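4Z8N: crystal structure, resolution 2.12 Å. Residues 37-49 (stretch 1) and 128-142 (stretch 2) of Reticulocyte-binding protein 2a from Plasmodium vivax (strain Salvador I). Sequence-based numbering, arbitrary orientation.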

ATOM      1  N   TYR A  37      21.189  -5.650   7.184  1.00 50.33           N
ATOM      2  CA  TYR A  37      21.520  -6.900   6.510  1.00 48.81           C
ATOM      3  C   TYR A  37      23.029  -7.152   6.566  1.00 47.78           C
ATOM      4  O   TYR A  37      23.472  -8.251   6.901  1.00 50.62           O
ATOM      5  CB  TYR A  37      21.041  -6.867   5.052  1.00 47.16           C
ATOM      6  CG  TYR A  37      20.938  -8.227   4.389  1.00 46.88           C
ATOM      7  CD1 TYR A  37      22.076  -8.964   4.074  1.00 43.07           C
ATOM      8  CD2 TYR A  37      19.698  -8.766   4.061  1.00 42.93           C
ATOM      9  CE1 TYR A  37      21.983 -10.203   3.470  1.00 45.91           C
ATOM     10  CE2 TYR A  37      19.594 -10.002   3.449  1.00 44.23           C
ATOM     11  CZ  TYR A  37      20.741 -10.716   3.155  1.00 47.54           C
ATOM     12  OH  TYR A  37      20.647 -11.947   2.549  1.00 51.40           O
ATOM     13  N   ILE A  38      23.806  -6.122   6.243  1.00 43.79           N
ATOM     14  CA  ILE A  38      25.259  -6.244   6.115  1.00 46.62           C
ATOM     15  C   ILE A  38      26.015  -5.824   7.375  1.00 47.82           C
ATOM     16  O   ILE A  38      27.183  -5.432   7.306  1.00 50.23           O
ATOM     17  CB  ILE A  38      25.775  -5.400   4.936  1.00 49.30           C
ATOM     18  CG1 ILE A  38      25.403  -3.928   5.135  1.00 50.23           C
ATOM     19  CG2 ILE A  38      25.207  -5.919   3.626  1.00 45.52           C
ATOM     20  CD1 ILE A  38      25.976  -2.998   4.084  1.00 49.70           C
ATOM     21  N   THR A  39      25.350  -5.926   8.522  1.00 48.18           N
ATOM     22  CA  THR A  39      25.896  -5.426   9.781  1.00 56.74           C
ATOM     23  C   THR A  39      27.186  -6.128  10.219  1.00 58.27           C
ATOM     24  O   THR A  39      27.945  -5.590  11.024  1.00 61.60           O
ATOM     25  CB  THR A  39      24.852  -5.542  10.918  1.00 61.75           C
ATOM     26  OG1 THR A  39      25.424  -5.074  12.147  1.00 67.66           O
ATOM     27  CG2 THR A  39      24.392  -6.983  11.088  1.00 62.99           C
ATOM     28  N   TYR A  40      27.446  -7.315   9.684  1.00 58.78           N
ATOM     29  CA  TYR A  40      28.636  -8.061  10.081  1.00 62.98           C
ATOM     30  C   TYR A  40      29.764  -7.968   9.056  1.00 63.39           C
ATOM     31  O   TYR A  40      30.863  -8.476   9.283  1.00 66.81           O
ATOM     32  CB  TYR A  40      28.280  -9.521  10.353  1.00 65.82           C
ATOM     33  CG  TYR A  40      28.092  -9.802  11.824  1.00 69.09           C
ATOM     34  CD1 TYR A  40      26.852  -9.648  12.432  1.00 68.82           C
ATOM     35  CD2 TYR A  40      29.165 -10.195  12.613  1.00 70.40           C
ATOM     36  CE1 TYR A  40      26.684  -9.894  13.782  1.00 70.02           C
ATOM     37  CE2 TYR A  40      29.007 -10.443  13.959  1.00 72.59           C
ATOM     38  CZ  TYR A  40      27.768 -10.292  14.539  1.00 70.64           C
ATOM     39  OH  TYR A  40      27.618 -10.541  15.881  1.00 71.78           O
ATOM     40  N   HIS A  41      29.488  -7.321   7.929  1.00 61.42           N
ATOM     41  CA  HIS A  41      30.544  -6.942   7.000  1.00 60.79           C
ATOM     42  C   HIS A  41      30.962  -5.530   7.359  1.00 59.62           C
ATOM     43  O   HIS A  41      30.406  -4.558   6.852  1.00 56.27           O
ATOM     44  CB  HIS A  41      30.072  -7.035   5.552  1.00 59.55           C
ATOM     45  CG  HIS A  41      29.568  -8.391   5.177  1.00 60.15           C
ATOM     46  ND1 HIS A  41      30.388  -9.499   5.132  1.00 63.42           N
ATOM     47  CD2 HIS A  41      28.332  -8.825   4.838  1.00 62.23           C
ATOM     48  CE1 HIS A  41      29.678 -10.554   4.779  1.00 63.69           C
ATOM     49  NE2 HIS A  41      28.427 -10.173   4.593  1.00 64.54           N
ATOM     50  N   TYR A  42      31.946  -5.436   8.245  1.00 64.52           N
ATOM     51  CA  TYR A  42      32.211  -4.211   8.988  1.00 68.70           C
ATOM     52  C   TYR A  42      32.458  -2.991   8.108  1.00 68.41           C
ATOM     53  O   TYR A  42      31.759  -1.991   8.250  1.00 68.75           O
ATOM     54  CB  TYR A  42      33.386  -4.443   9.937  1.00 76.31           C
ATOM     55  CG  TYR A  42      33.179  -5.670  10.799  1.00 80.75           C
ATOM     56  CD1 TYR A  42      32.035  -5.805  11.579  1.00 79.25           C
ATOM     57  CD2 TYR A  42      34.112  -6.699  10.823  1.00 82.87           C
ATOM     58  CE1 TYR A  42      31.827  -6.924  12.364  1.00 78.13           C
ATOM     59  CE2 TYR A  42      33.914  -7.825  11.608  1.00 83.14           C
ATOM     60  CZ  TYR A  42      32.769  -7.930  12.376  1.00 80.16           C
ATOM     61  OH  TYR A  42      32.562  -9.043  13.159  1.00 79.15           O
ATOM     62  N   GLU A  43      33.413  -3.075   7.186  1.00 68.50           N
ATOM     63  CA  GLU A  43      33.743  -1.925   6.346  1.00 71.13           C
ATOM     64  C   GLU A  43      32.586  -1.547   5.422  1.00 65.45           C
ATOM     65  O   GLU A  43      32.323  -0.363   5.196  1.00 63.74           O
ATOM     66  CB  GLU A  43      35.004  -2.185   5.520  1.00 78.51           C
ATOM     67  CG  GLU A  43      35.432  -0.971   4.703  1.00 85.70           C
ATOM     68  CD  GLU A  43      36.679  -1.216   3.877  1.00 93.49           C
ATOM     69  OE1 GLU A  43      37.123  -2.380   3.788  1.00 95.43           O
ATOM     70  OE2 GLU A  43      37.215  -0.238   3.312  1.00 96.97           O
ATOM     71  N   ALA A  44      31.895  -2.551   4.890  1.00 63.06           N
ATOM     72  CA  ALA A  44      30.744  -2.300   4.034  1.00 59.61           C
ATOM     73  C   ALA A  44      29.636  -1.608   4.822  1.00 59.10           C
ATOM     74  O   ALA A  44      28.937  -0.742   4.296  1.00 57.87           O
ATOM     75  CB  ALA A  44      30.238  -3.599   3.425  1.00 57.83           C
ATOM     76  N   LYS A  45      29.495  -1.981   6.091  1.00 61.54           N
ATOM     77  CA  LYS A  45      28.479  -1.393   6.960  1.00 59.23           C
ATOM     78  C   LYS A  45      28.752   0.087   7.244  1.00 57.49           C
ATOM     79  O   LYS A  45      27.837   0.902   7.186  1.00 53.74           O
ATOM     80  CB  LYS A  45      28.385  -2.168   8.279  1.00 62.80           C
ATOM     81  CG  LYS A  45      27.408  -1.576   9.297  1.00 64.94           C
ATOM     82  CD  LYS A  45      25.964  -1.942   8.979  1.00 62.08           C
ATOM     83  CE  LYS A  45      25.026  -1.604  10.137  1.00 63.99           C
ATOM     84  NZ  LYS A  45      24.301  -0.312   9.951  1.00 58.45           N
ATOM     85  N   LYS A  46      30.000   0.438   7.552  1.00 61.62           N
ATOM     86  CA  LYS A  46      30.317   1.830   7.866  1.00 64.95           C
ATOM     87  C   LYS A  46      30.165   2.701   6.623  1.00 63.76           C
ATOM     88  O   LYS A  46      29.641   3.816   6.704  1.00 66.56           O
ATOM     89  CB  LYS A  46      31.730   1.983   8.460  1.00 68.12           C
ATOM     90  CG  LYS A  46      32.716   0.892   8.118  1.00 73.16           C
ATOM     91  CD  LYS A  46      34.002   0.966   8.953  1.00 80.63           C
ATOM     92  CE  LYS A  46      33.771   0.503  10.391  1.00 80.54           C
ATOM     93  NZ  LYS A  46      35.042   0.229  11.127  1.00 78.39           N
ATOM     94  N   ASN A  47      30.616   2.195   5.478  1.00 60.48           N
ATOM     95  CA  ASN A  47      30.455   2.919   4.225  1.00 60.98           C
ATOM     96  C   ASN A  47      28.987   3.100   3.853  1.00 57.78           C
ATOM     97  O   ASN A  47      28.589   4.162   3.371  1.00 58.31           O
ATOM     98  CB  ASN A  47      31.196   2.213   3.086  1.00 63.91           C
ATOM     99  CG  ASN A  47      32.697   2.418   3.148  1.00 71.81           C
ATOM    100  OD1 ASN A  47      33.174   3.435   3.649  1.00 75.86           O
ATOM    101  ND2 ASN A  47      33.451   1.459   2.616  1.00 71.24           N
ATOM    102  N   TYR A  48      28.180   2.068   4.083  1.00 54.11           N
ATOM    103  CA  TYR A  48      26.767   2.137   3.739  1.00 52.59           C
ATOM    104  C   TYR A  48      26.037   3.138   4.623  1.00 54.84           C
ATOM    105  O   TYR A  48      25.233   3.930   4.134  1.00 52.90           O
ATOM    106  CB  TYR A  48      26.101   0.765   3.848  1.00 53.40           C
ATOM    107  CG  TYR A  48      24.652   0.774   3.408  1.00 52.15           C
ATOM    108  CD1 TYR A  48      24.315   0.670   2.065  1.00 54.39           C
ATOM    109  CD2 TYR A  48      23.622   0.897   4.332  1.00 52.29           C
ATOM    110  CE1 TYR A  48      22.992   0.683   1.654  1.00 54.45           C
ATOM    111  CE2 TYR A  48      22.296   0.912   3.932  1.00 51.01           C
ATOM    112  CZ  TYR A  48      21.989   0.804   2.591  1.00 51.99           C
ATOM    113  OH  TYR A  48      20.675   0.816   2.186  1.00 49.31           O
ATOM    114  N   ASP A  49      26.314   3.097   5.924  1.00 55.80           N
ATOM    115  CA  ASP A  49      25.685   4.017   6.865  1.00 61.10           C
ATOM    116  C   ASP A  49      25.998   5.462   6.495  1.00 62.00           C
ATOM    117  O   ASP A  49      25.156   6.348   6.636  1.00 62.05           O
ATOM    118  CB  ASP A  49      26.140   3.728   8.299  1.00 65.37           C
ATOM    119  CG  ASP A  49      25.584   2.421   8.836  1.00 68.20           C
ATOM    120  OD1 ASP A  49      24.549   1.953   8.317  1.00 62.06           O
ATOM    121  OD2 ASP A  49      26.183   1.862   9.781  1.00 72.95           O
TER
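Stretch 2 128-142: KFNEKIYSILNSVKC

How does the second stretch run across the first? From Lys-128 to Ile-136 it is helical, continuing a helix that begins earlier in the chain, and it lies against the helix of Tyr-42 to Asp-49 in a nearly antiparallel sense. The N-to-C directions differ by 154°, and the axes come no closer than 10.2 Å, a spacing that leaves room for side chains between them. Because the directions oppose, the start of stretch 2 meets the later part of stretch 1, and its later residues reach back toward His-41 and Ile-38. Together the two surfaces bury 584 Å².

What does the helical part of stretch 2 offer to Tyr-48? Lys-128 stays clear of the contact, but Phe-129, in the t rotamer, points toward stretch 1, and its CZ lies 3.8 Å from CE1 of Tyr-48. The two rings meet obliquely, with centroids 5.7 Å apart and planes at 56°, while the Tyr-48 hydroxyl lies at the edge of the Phe-129 ring, OH to CE2 being 3.8 Å. Asn-130, Glu-131 and Lys-132 make no contact. One turn after Phe-129, Ile-133 leaves its CA sideways, yet its extended m, t side chain brings CD1 to 3.7 Å from CE1 of Tyr-48, at the edge of that ring. Tyr-48, itself in the t rotamer, meets Phe-129 and Ile-133 here and Ile-136 further on, a span of about two turns of the facing helix.

What do Ile-136 and Leu-137 rest against? Tyr-134 and Ser-135 are out of reach, and Ile-136 follows with its CB directed toward stretch 1. Its CG2 sits 3.6 Å from O of Ala-44, 3.9 Å from CB of Asn-47 and 4.2 Å from CB of Tyr-48, so a single methyl group touches three residues within one turn of the facing helix. Leu-137 starts sideways, but its CD1 reaches within 4.0 Å of CD1 of Ile-38 and 4.5 Å of CB of Ala-44, joining Ala-44 in the helix to Ile-38 ahead of it in one apolar contact.

What holds the segment beyond Ile-136 in place? Asn-138 turns its side chain out of the contact, whereas Ser-139 points inward, its CA 4.9 Å from the CA of Ala-44. The contact is close: CB of Ser-139 is 3.7 Å from N of Ala-44 and 4.0 Å from its CB. The serine hydroxyl OG accepts a hydrogen bond of 3.1 Å from ND2 of Asn-47 and donates one, also 3.1 Å, to O of Ile-136, linking the neighbouring helix to its own backbone. Glu-43 passes alongside, its CG 3.9 Å from CB of Ser-139. Val-140 then places CG2 over one face of the His-41 ring and 4.3 Å from CB of Ala-44, with its CG1 4.0 Å from ND1 of His-41. At the margin, CE of Lys-141 comes within 4.4 Å of OE1 of Glu-43, and Cys-142 leaves the contact.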

ATOM      1  N   LYS A 128      19.754   5.658  -8.437  1.00 54.54           N
ATOM      2  CA  LYS A 128      21.152   6.073  -8.367  1.00 56.98           C
ATOM      3  C   LYS A 128      21.829   5.555  -7.102  1.00 53.81           C
ATOM      4  O   LYS A 128      22.970   5.096  -7.148  1.00 59.34           O
ATOM      5  CB  LYS A 128      21.259   7.598  -8.432  1.00 62.91           C
ATOM      6  CG  LYS A 128      21.266   8.159  -9.846  1.00 73.43           C
ATOM      7  CD  LYS A 128      20.920   9.639  -9.853  1.00 79.52           C
ATOM      8  CE  LYS A 128      19.973   9.976 -10.995  1.00 83.85           C
ATOM      9  NZ  LYS A 128      18.966  11.002 -10.600  1.00 83.10           N
ATOM     10  N   PHE A 129      21.128   5.626  -5.976  1.00 44.74           N
ATOM     11  CA  PHE A 129      21.668   5.117  -4.719  1.00 51.73           C
ATOM     12  C   PHE A 129      21.768   3.595  -4.738  1.00 53.31           C
ATOM     13  O   PHE A 129      22.701   3.023  -4.171  1.00 57.44           O
ATOM     14  CB  PHE A 129      20.816   5.564  -3.531  1.00 47.42           C
ATOM     15  CG  PHE A 129      21.326   5.071  -2.204  1.00 47.70           C
ATOM     16  CD1 PHE A 129      22.409   5.685  -1.591  1.00 49.57           C
ATOM     17  CD2 PHE A 129      20.724   3.995  -1.569  1.00 40.19           C
ATOM     18  CE1 PHE A 129      22.883   5.235  -0.371  1.00 45.01           C
ATOM     19  CE2 PHE A 129      21.194   3.539  -0.347  1.00 40.58           C
ATOM     20  CZ  PHE A 129      22.273   4.160   0.252  1.00 44.27           C
ATOM     21  N   ASN A 130      20.807   2.947  -5.389  1.00 49.07           N
ATOM     22  CA  ASN A 130      20.810   1.493  -5.511  1.00 47.24           C
ATOM     23  C   ASN A 130      22.042   0.991  -6.255  1.00 52.67           C
ATOM     24  O   ASN A 130      22.620  -0.032  -5.892  1.00 55.11           O
ATOM     25  CB  ASN A 130      19.543   1.009  -6.218  1.00 47.16           C
ATOM     26  CG  ASN A 130      19.450  -0.504  -6.272  1.00 46.08           C
ATOM     27  OD1 ASN A 130      19.289  -1.162  -5.242  1.00 49.09           O
ATOM     28  ND2 ASN A 130      19.543  -1.065  -7.471  1.00 40.51           N
ATOM     29  N   GLU A 131      22.442   1.715  -7.297  1.00 49.71           N
ATOM     30  CA  GLU A 131      23.643   1.364  -8.043  1.00 56.30           C
ATOM     31  C   GLU A 131      24.875   1.585  -7.172  1.00 58.69           C
ATOM     32  O   GLU A 131      25.864   0.859  -7.277  1.00 57.58           O
ATOM     33  CB  GLU A 131      23.745   2.177  -9.340  1.00 59.55           C
ATOM     34  CG  GLU A 131      24.994   1.871 -10.164  1.00 70.09           C
ATOM     35  CD  GLU A 131      24.859   2.262 -11.628  1.00 78.74           C
ATOM     36  OE1 GLU A 131      25.179   3.420 -11.966  1.00 83.53           O
ATOM     37  OE2 GLU A 131      24.439   1.410 -12.442  1.00 78.31           O
ATOM     38  N   LYS A 132      24.799   2.584  -6.299  1.00 59.37           N
ATOM     39  CA  LYS A 132      25.904   2.909  -5.409  1.00 63.79           C
ATOM     40  C   LYS A 132      26.122   1.798  -4.385  1.00 62.10           C
ATOM     41  O   LYS A 132      27.248   1.557  -3.954  1.00 62.40           O
ATOM     42  CB  LYS A 132      25.650   4.244  -4.704  1.00 68.34           C
ATOM     43  CG  LYS A 132      26.867   4.821  -4.000  1.00 75.63           C
ATOM     44  CD  LYS A 132      26.672   6.294  -3.678  1.00 79.48           C
ATOM     45  CE  LYS A 132      27.972   6.927  -3.207  1.00 86.34           C
ATOM     46  NZ  LYS A 132      27.872   8.411  -3.121  1.00 90.17           N
ATOM     47  N   ILE A 133      25.040   1.123  -4.008  1.00 58.01           N
ATOM     48  CA  ILE A 133      25.114   0.018  -3.058  1.00 55.66           C
ATOM     49  C   ILE A 133      26.002  -1.109  -3.585  1.00 59.86           C
ATOM     50  O   ILE A 133      26.775  -1.703  -2.832  1.00 64.69           O
ATOM     51  CB  ILE A 133      23.710  -0.542  -2.734  1.00 50.76           C
ATOM     52  CG1 ILE A 133      22.824   0.549  -2.128  1.00 45.56           C
ATOM     53  CG2 ILE A 133      23.804  -1.722  -1.775  1.00 48.93           C
ATOM     54  CD1 ILE A 133      21.469   0.054  -1.664  1.00 41.69           C
ATOM     55  N   TYR A 134      25.897  -1.386  -4.883  1.00 57.75           N
ATOM     56  CA  TYR A 134      26.684  -2.444  -5.516  1.00 57.41           C
ATOM     57  C   TYR A 134      28.185  -2.248  -5.326  1.00 60.95           C
ATOM     58  O   TYR A 134      28.917  -3.208  -5.084  1.00 62.61           O
ATOM     59  CB  TYR A 134      26.366  -2.526  -7.011  1.00 59.56           C
ATOM     60  CG  TYR A 134      25.125  -3.326  -7.343  1.00 58.59           C
ATOM     61  CD1 TYR A 134      23.866  -2.739  -7.309  1.00 57.06           C
ATOM     62  CD2 TYR A 134      25.215  -4.666  -7.699  1.00 57.79           C
ATOM     63  CE1 TYR A 134      22.730  -3.465  -7.616  1.00 55.50           C
ATOM     64  CE2 TYR A 134      24.085  -5.400  -8.008  1.00 57.79           C
ATOM     65  CZ  TYR A 134      22.846  -4.794  -7.965  1.00 58.95           C
ATOM     66  OH  TYR A 134      21.716  -5.518  -8.269  1.00 61.20           O
ATOM     67  N   SER A 135      28.644  -1.005  -5.439  1.00 62.74           N
ATOM     68  CA  SER A 135      30.066  -0.709  -5.300  1.00 70.19           C
ATOM     69  C   SER A 135      30.486  -0.673  -3.833  1.00 67.77           C
ATOM     70  O   SER A 135      31.642  -0.932  -3.506  1.00 70.80           O
ATOM     71  CB  SER A 135      30.410   0.619  -5.980  1.00 75.24           C
ATOM     72  OG  SER A 135      29.819   1.712  -5.297  1.00 75.56           O
ATOM     73  N   ILE A 136      29.543  -0.349  -2.954  1.00 65.61           N
ATOM     74  CA  ILE A 136      29.817  -0.317  -1.521  1.00 65.88           C
ATOM     75  C   ILE A 136      30.112  -1.723  -1.005  1.00 65.28           C
ATOM     76  O   ILE A 136      30.958  -1.913  -0.130  1.00 69.79           O
ATOM     77  CB  ILE A 136      28.640   0.299  -0.736  1.00 65.18           C
ATOM     78  CG1 ILE A 136      28.506   1.786  -1.070  1.00 68.51           C
ATOM     79  CG2 ILE A 136      28.828   0.128   0.764  1.00 63.38           C
ATOM     80  CD1 ILE A 136      27.420   2.485  -0.288  1.00 66.93           C
ATOM     81  N   LEU A 137      29.430  -2.712  -1.575  1.00 60.49           N
ATOM     82  CA  LEU A 137      29.623  -4.099  -1.170  1.00 61.53           C
ATOM     83  C   LEU A 137      30.909  -4.699  -1.738  1.00 65.62           C
ATOM     84  O   LEU A 137      31.183  -5.883  -1.543  1.00 65.87           O
ATOM     85  CB  LEU A 137      28.419  -4.947  -1.583  1.00 61.64           C
ATOM     86  CG  LEU A 137      27.527  -5.389  -0.420  1.00 61.19           C
ATOM     87  CD1 LEU A 137      27.015  -4.184   0.354  1.00 58.97           C
ATOM     88  CD2 LEU A 137      26.369  -6.244  -0.916  1.00 59.88           C
ATOM     89  N   ASN A 138      31.696  -3.887  -2.440  1.00 68.65           N
ATOM     90  CA  ASN A 138      33.044  -4.295  -2.816  1.00 76.25           C
ATOM     91  C   ASN A 138      33.944  -4.298  -1.586  1.00 78.84           C
ATOM     92  O   ASN A 138      35.033  -4.872  -1.599  1.00 82.07           O
ATOM     93  CB  ASN A 138      33.629  -3.376  -3.893  1.00 80.82           C
ATOM     94  CG  ASN A 138      32.976  -3.568  -5.252  1.00 80.36           C
ATOM     95  OD1 ASN A 138      32.478  -4.648  -5.570  1.00 79.57           O
ATOM     96  ND2 ASN A 138      32.992  -2.518  -6.067  1.00 80.43           N
ATOM     97  N   SER A 139      33.474  -3.649  -0.522  1.00 78.55           N
ATOM     98  CA  SER A 139      34.205  -3.582   0.739  1.00 81.28           C
ATOM     99  C   SER A 139      34.192  -4.923   1.465  1.00 79.20           C
ATOM    100  O   SER A 139      34.971  -5.139   2.394  1.00 82.01           O
ATOM    101  CB  SER A 139      33.618  -2.495   1.642  1.00 80.68           C
ATOM    102  OG  SER A 139      33.765  -1.213   1.058  1.00 84.69           O
ATOM    103  N   VAL A 140      33.298  -5.814   1.049  1.00 74.56           N
ATOM    104  CA  VAL A 140      33.300  -7.178   1.559  1.00 74.86           C
ATOM    105  C   VAL A 140      34.627  -7.826   1.188  1.00 83.80           C
ATOM    106  O   VAL A 140      34.925  -8.021   0.011  1.00 87.89           O
ATOM    107  CB  VAL A 140      32.130  -8.003   1.002  1.00 67.42           C
ATOM    108  CG1 VAL A 140      32.199  -9.431   1.516  1.00 68.18           C
ATOM    109  CG2 VAL A 140      30.807  -7.361   1.385  1.00 61.66           C
ATOM    110  N   LYS A 141      35.418  -8.153   2.203  1.00 89.19           N
ATOM    111  CA  LYS A 141      36.828  -8.478   2.013  1.00 96.60           C
ATOM    112  C   LYS A 141      37.087  -9.745   1.195  1.00101.46           C
ATOM    113  O   LYS A 141      38.095  -9.830   0.493  1.00110.29           O
ATOM    114  CB  LYS A 141      37.512  -8.583   3.378  1.00 99.68           C
ATOM    115  CG  LYS A 141      37.474  -7.275   4.157  1.00 98.95           C
ATOM    116  CD  LYS A 141      38.272  -7.350   5.447  1.00103.57           C
ATOM    117  CE  LYS A 141      38.419  -5.970   6.070  1.00103.52           C
ATOM    118  NZ  LYS A 141      38.379  -6.013   7.557  1.00102.13           N
ATOM    119  N   CYS A 142      36.188 -10.722   1.275  1.00 96.91           N
ATOM    120  CA  CYS A 142      36.316 -11.916   0.445  1.00 99.15           C
ATOM    121  C   CYS A 142      36.050 -11.555  -1.019  1.00 98.93           C
ATOM    122  O   CYS A 142      35.284 -10.638  -1.303  1.00 98.65           O
ATOM    123  CB  CYS A 142      35.360 -13.015   0.914  1.00 95.62           C
ATOM    124  SG  CYS A 142      33.623 -12.722   0.515  1.00129.63           S
TER